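PDB 2NWH: carbohydrate kinase from Agrobacterium tumefaciens, which probably transfers a phosphate group from ATP to a sugar or sugar-like substrate, as in other pfkB-family kinases of the ribokinase clan. Local coordinates for residues V56-G68 with G79-P93. Numbering follows the deposited sequence.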
loop_
_atom_site.group_PDB
_atom_site.type_symbol
_atom_site.label_atom_id
_atom_site.label_comp_id
_atom_site.label_asym_id
_atom_site.label_seq_id
_atom_site.Cartn_x
_atom_site.Cartn_y
_atom_site.Cartn_z
ATOM N N VAL A 56 -8.556 -11.772 -2.874
ATOM C CA VAL A 56 -8.312 -10.350 -3.209
ATOM C C VAL A 56 -8.585 -10.111 -4.675
ATOM O O VAL A 56 -8.179 -10.930 -5.521
ATOM C CB VAL A 56 -6.873 -9.871 -2.848
ATOM C CG1 VAL A 56 -6.709 -8.325 -3.114
ATOM C CG2 VAL A 56 -6.550 -10.218 -1.362
ATOM N N ARG A 57 -9.286 -9.002 -4.959
ATOM C CA ARG A 57 -9.506 -8.537 -6.336
ATOM C C ARG A 57 -8.980 -7.094 -6.434
ATOM O O ARG A 57 -9.061 -6.327 -5.451
ATOM C CB ARG A 57 -11.005 -8.607 -6.686
ATOM C CG ARG A 57 -11.395 -7.896 -7.987
ATOM C CD ARG A 57 -12.884 -7.993 -8.185
ATOM N NE ARG A 57 -13.345 -7.412 -9.452
ATOM C CZ ARG A 57 -14.630 -7.360 -9.803
ATOM N NH1 ARG A 57 -15.559 -7.778 -8.966
ATOM N NH2 ARG A 57 -14.988 -6.851 -10.969
ATOM N N ILE A 58 -8.431 -6.722 -7.588
ATOM C CA ILE A 58 -7.974 -5.322 -7.789
ATOM C C ILE A 58 -8.562 -4.712 -9.073
ATOM O O ILE A 58 -8.652 -5.380 -10.106
ATOM C CB ILE A 58 -6.412 -5.158 -7.753
ATOM C CG1 ILE A 58 -6.009 -3.659 -7.824
ATOM C CG2 ILE A 58 -5.685 -6.013 -8.892
ATOM C CD1 ILE A 58 -4.536 -3.436 -7.415
ATOM N N ILE A 59 -8.927 -3.435 -8.992
ATOM C CA ILE A 59 -9.328 -2.649 -10.155
ATOM C C ILE A 59 -8.312 -1.500 -10.255
ATOM O O ILE A 59 -8.255 -0.616 -9.360
ATOM C CB ILE A 59 -10.726 -2.064 -9.961
ATOM C CG1 ILE A 59 -11.766 -3.166 -9.788
ATOM C CG2 ILE A 59 -11.167 -1.201 -11.240
ATOM C CD1 ILE A 59 -13.164 -2.574 -9.295
ATOM N N ALA A 60 -7.469 -1.564 -11.299
ATOM C CA ALA A 60 -6.517 -0.492 -11.586
ATOM C C ALA A 60 -6.618 -0.051 -13.052
ATOM O O ALA A 60 -6.800 -0.908 -13.937
ATOM C CB ALA A 60 -5.129 -0.960 -11.298
ATOM N N PRO A 61 -6.448 1.253 -13.324
ATOM C CA PRO A 61 -6.367 1.720 -14.731
ATOM C C PRO A 61 -5.232 0.959 -15.397
ATOM O O PRO A 61 -4.177 0.726 -14.776
ATOM C CB PRO A 61 -6.045 3.208 -14.596
ATOM C CG PRO A 61 -6.733 3.611 -13.283
ATOM C CD PRO A 61 -6.309 2.392 -12.385
ATOM N N ARG A 62 -5.469 0.483 -16.609
ATOM C CA ARG A 62 -4.518 -0.397 -17.280
ATOM C C ARG A 62 -4.477 0.001 -18.760
ATOM O O ARG A 62 -5.504 0.306 -19.347
ATOM C CB ARG A 62 -5.003 -1.829 -17.171
ATOM C CG ARG A 62 -4.184 -2.888 -17.862
ATOM C CD ARG A 62 -2.805 -3.154 -17.173
ATOM N NE ARG A 62 -2.978 -3.393 -15.712
ATOM C CZ ARG A 62 -3.471 -4.508 -15.161
ATOM N NH1 ARG A 62 -3.835 -5.564 -15.893
ATOM N NH2 ARG A 62 -3.613 -4.564 -13.839
ATOM N N GLY A 63 -3.302 -0.076 -19.364
ATOM C CA GLY A 63 -3.177 0.125 -20.816
ATOM C C GLY A 63 -3.436 -1.115 -21.673
ATOM O O GLY A 63 -3.535 -2.223 -21.161
ATOM N N GLY A 64 -3.496 -0.950 -22.993
ATOM C CA GLY A 64 -3.670 -2.097 -23.856
ATOM C C GLY A 64 -2.357 -2.731 -24.294
ATOM O O GLY A 64 -2.252 -3.150 -25.444
ATOM N N ASP A 65 -1.364 -2.789 -23.407
ATOM C CA ASP A 65 0.015 -3.141 -23.778
ATOM C C ASP A 65 0.565 -4.381 -23.095
ATOM O O ASP A 65 -0.018 -4.932 -22.144
ATOM C CB ASP A 65 0.959 -1.940 -23.529
ATOM C CG ASP A 65 0.775 -1.312 -22.123
ATOM O OD1 ASP A 65 0.146 -1.944 -21.241
ATOM O OD2 ASP A 65 1.279 -0.189 -21.897
ATOM N N VAL A 66 1.731 -4.819 -23.562
ATOM C CA VAL A 66 2.400 -5.941 -22.934
ATOM C C VAL A 66 2.855 -5.659 -21.496
ATOM O O VAL A 66 2.926 -6.590 -20.685
ATOM C CB VAL A 66 3.588 -6.487 -23.796
ATOM C CG1 VAL A 66 4.293 -7.637 -23.077
ATOM C CG2 VAL A 66 3.090 -6.963 -25.156
ATOM N N THR A 67 3.207 -4.413 -21.175
ATOM C CA THR A 67 3.580 -4.133 -19.804
ATOM C C THR A 67 2.385 -4.371 -18.880
ATOM O O THR A 67 2.558 -4.829 -17.761
ATOM C CB THR A 67 4.169 -2.734 -19.613
ATOM O OG1 THR A 67 3.403 -1.813 -20.384
ATOM C CG2 THR A 67 5.663 -2.723 -20.082
ATOM N N GLY A 68 1.179 -4.087 -19.374
ATOM C CA GLY A 68 -0.058 -4.269 -18.593
ATOM C C GLY A 68 -0.267 -5.749 -18.347
ATOM O O GLY A 68 -0.743 -6.152 -17.270
ATOM N N GLY A 79 -2.163 -14.873 -6.805
ATOM C CA GLY A 79 -3.573 -15.239 -6.519
ATOM C C GLY A 79 -4.570 -14.080 -6.471
ATOM O O GLY A 79 -5.713 -14.239 -6.029
ATOM N N VAL A 80 -4.172 -12.914 -6.980
ATOM C CA VAL A 80 -5.057 -11.746 -6.991
ATOM C C VAL A 80 -5.863 -11.811 -8.264
ATOM O O VAL A 80 -5.291 -11.995 -9.365
ATOM C CB VAL A 80 -4.242 -10.415 -6.944
ATOM C CG1 VAL A 80 -5.133 -9.167 -7.139
ATOM C CG2 VAL A 80 -3.389 -10.297 -5.610
ATOM N N GLU A 81 -7.172 -11.612 -8.127
ATOM C CA GLU A 81 -8.063 -11.446 -9.283
ATOM C C GLU A 81 -7.889 -10.044 -9.873
ATOM O O GLU A 81 -8.184 -9.042 -9.233
ATOM C CB GLU A 81 -9.520 -11.702 -8.895
ATOM C CG GLU A 81 -10.493 -11.627 -10.117
ATOM C CD GLU A 81 -11.979 -11.650 -9.726
ATOM O OE1 GLU A 81 -12.288 -11.630 -8.507
ATOM O OE2 GLU A 81 -12.834 -11.665 -10.649
ATOM N N ASP A 82 -7.365 -9.991 -11.084
ATOM C CA ASP A 82 -7.073 -8.730 -11.780
ATOM C C ASP A 82 -8.238 -8.428 -12.688
ATOM O O ASP A 82 -8.402 -9.102 -13.711
ATOM C CB ASP A 82 -5.858 -8.894 -12.683
ATOM C CG ASP A 82 -5.441 -7.585 -13.348
ATOM O OD1 ASP A 82 -5.346 -6.546 -12.645
ATOM O OD2 ASP A 82 -5.180 -7.607 -14.574
ATOM N N THR A 83 -9.034 -7.428 -12.336
ATOM C CA THR A 83 -10.104 -6.950 -13.248
ATOM C C THR A 83 -9.808 -5.483 -13.575
ATOM O O THR A 83 -10.294 -4.594 -12.921
ATOM C CB THR A 83 -11.546 -7.146 -12.644
ATOM O OG1 THR A 83 -11.673 -6.446 -11.407
ATOM C CG2 THR A 83 -11.869 -8.624 -12.382
ATOM N N PRO A 84 -8.965 -5.228 -14.585
ATOM C CA PRO A 84 -8.440 -3.884 -14.828
ATOM C C PRO A 84 -9.452 -2.948 -15.467
ATOM O O PRO A 84 -10.392 -3.387 -16.188
ATOM C CB PRO A 84 -7.261 -4.141 -15.783
ATOM C CG PRO A 84 -7.718 -5.364 -16.570
ATOM C CD PRO A 84 -8.426 -6.223 -15.545
ATOM N N PHE A 85 -9.271 -1.651 -15.208
ATOM C CA PHE A 85 -10.013 -0.600 -15.941
ATOM C C PHE A 85 -9.199 -0.300 -17.204
ATOM O O PHE A 85 -8.380 0.613 -17.241
ATOM C CB PHE A 85 -10.242 0.659 -15.073
ATOM C CG PHE A 85 -11.559 1.390 -15.375
ATOM C CD1 PHE A 85 -12.405 1.777 -14.336
ATOM C CD2 PHE A 85 -11.944 1.657 -16.695
ATOM C CE1 PHE A 85 -13.637 2.431 -14.578
ATOM C CE2 PHE A 85 -13.151 2.336 -16.966
ATOM C CZ PHE A 85 -14.016 2.712 -15.909
ATOM N N THR A 86 -9.411 -1.105 -18.241
ATOM C CA THR A 86 -8.542 -1.116 -19.458
ATOM C C THR A 86 -8.876 -0.015 -20.437
ATOM O O THR A 86 -10.076 0.176 -20.788
ATOM C CB THR A 86 -8.672 -2.483 -20.207
ATOM O OG1 THR A 86 -8.298 -3.528 -19.300
ATOM C CG2 THR A 86 -7.777 -2.567 -21.445
ATOM N N PHE A 87 -7.834 0.706 -20.887
ATOM C CA PHE A 87 -7.951 1.709 -21.962
ATOM C C PHE A 87 -7.018 1.311 -23.075
ATOM O O PHE A 87 -5.808 1.523 -22.995
ATOM C CB PHE A 87 -7.639 3.126 -21.473
ATOM C CG PHE A 87 -8.524 3.544 -20.364
ATOM C CD1 PHE A 87 -9.795 4.058 -20.639
ATOM C CD2 PHE A 87 -8.115 3.369 -19.042
ATOM C CE1 PHE A 87 -10.681 4.425 -19.594
ATOM C CE2 PHE A 87 -8.980 3.759 -17.965
ATOM C CZ PHE A 87 -10.260 4.264 -18.262
ATOM N N LEU A 88 -7.596 0.645 -24.071
ATOM C CA LEU A 88 -6.809 -0.118 -25.039
ATOM C C LEU A 88 -5.852 0.748 -25.846
ATOM O O LEU A 88 -4.727 0.295 -26.190
ATOM C CB LEU A 88 -7.741 -0.913 -25.964
ATOM C CG LEU A 88 -8.340 -2.164 -25.305
ATOM C CD1 LEU A 88 -9.300 -2.827 -26.344
ATOM C CD2 LEU A 88 -7.219 -3.162 -24.879
ATOM N N ASP A 89 -6.247 2.001 -26.075
ATOM C CA ASP A 89 -5.400 3.004 -26.765
ATOM C C ASP A 89 -4.231 3.567 -25.931
ATOM O O ASP A 89 -3.385 4.300 -26.449
ATOM C CB ASP A 89 -6.262 4.191 -27.234
ATOM C CG ASP A 89 -7.030 4.861 -26.098
ATOM O OD1 ASP A 89 -7.741 4.146 -25.345
ATOM O OD2 ASP A 89 -6.944 6.118 -25.960
ATOM N N ARG A 90 -4.171 3.259 -24.641
ATOM C CA ARG A 90 -3.201 3.934 -23.760
ATOM C C ARG A 90 -2.141 2.998 -23.223
ATOM O O ARG A 90 -2.226 1.757 -23.380
ATOM C CB ARG A 90 -3.899 4.615 -22.580
ATOM C CG ARG A 90 -4.972 5.708 -22.946
ATOM C CD ARG A 90 -4.324 7.059 -23.315
ATOM N NE ARG A 90 -3.329 7.446 -22.287
ATOM C CZ ARG A 90 -3.551 8.364 -21.335
ATOM N NH1 ARG A 90 -4.709 9.029 -21.325
ATOM N NH2 ARG A 90 -2.619 8.648 -20.424
ATOM N N ARG A 91 -1.116 3.602 -22.620
ATOM C CA ARG A 91 -0.014 2.830 -22.006
ATOM C C ARG A 91 -0.236 2.678 -20.500
ATOM O O ARG A 91 -0.695 3.610 -19.854
ATOM C CB ARG A 91 1.322 3.542 -22.224
ATOM C CG ARG A 91 1.807 3.523 -23.669
ATOM C CD ARG A 91 2.173 2.103 -24.131
ATOM N NE ARG A 91 3.247 1.531 -23.304
ATOM C CZ ARG A 91 3.850 0.369 -23.517
ATOM N NH1 ARG A 91 3.509 -0.379 -24.558
ATOM N NH2 ARG A 91 4.806 -0.040 -22.697
ATOM N N THR A 92 0.157 1.527 -19.966
ATOM C CA THR A 92 0.084 1.246 -18.534
ATOM C C THR A 92 1.085 2.168 -17.798
ATOM O O THR A 92 2.207 2.434 -18.294
ATOM C CB THR A 92 0.356 -0.282 -18.309
ATOM O OG1 THR A 92 -0.682 -1.061 -18.951
ATOM C CG2 THR A 92 0.493 -0.657 -16.836
ATOM N N PRO A 93 0.684 2.744 -16.652
ATOM C CA PRO A 93 1.637 3.603 -15.927
ATOM C C PRO A 93 2.983 2.884 -15.678
ATOM O O PRO A 93 3.020 1.663 -15.532
ATOM C CB PRO A 93 0.962 3.826 -14.569
ATOM C CG PRO A 93 -0.549 3.673 -14.865
ATOM C CD PRO A 93 -0.651 2.669 -15.986
HETATM O O HOH W 1 -6.674 -13.630 -3.457
HETATM O O HOH W 2 -8.942 -13.543 -5.774
HETATM O O HOH W 3 -6.863 -4.348 -12.182
HETATM O O HOH W 4 3.800 0.730 -19.959
HETATM O O HOH W 5 4.487 -3.114 -23.664
#
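Arg62 and Asp82 meet end-on across a parallel strand pair, a worked example of how a beta-alpha-beta crossover at the edge of a ribokinase-type sheet ties its strands together with side chains. Arg62 NH1 donates to Asp82 OD2 at 2.8 Å and Arg62 NH2 to Asp82 OD1 at 2.9 Å, and the guanidinium and carboxylate planes lie 12° apart, nearly coplanar. Bends at chi2 (71°) and chi3 (51°) fold the arginine back to reach this carboxylate, while Pro84 CB lies over one guanidinium face. Helix 66-77, the crossover itself, packs on both charged side chains through Ala72. Asp82 OD1 also accepts from a water that bridges to Ile58 O and Ala60 N, where the strands are interrupted.

On the other face, the extended chain of Arg57 brings its NE to Thr83 OG1 at 2.7 Å, in the guanidinium plane. Backbone bonds such as Ile58 N to Glu81 O and Phe87 N to Arg62 O join the strands before and after the interruption.

Beyond the strands, Asp65, the N-cap residue of helix 66-77, accepts a weak bond from Gly68 N at OD1 and receives Thr92 twice: Thr92 N reaches Asp65 OD2 at 2.8 Å, and OG1 gives its proton to OD1. The same hydroxyl accepts from Gly63 N, so both its roles are used. Arg91 adds a salt bridge of charge alone: Asp65 OD2 sits 2.9 Å above the Arg91 guanidinium plane, offset toward the rim, and no N-H points at it.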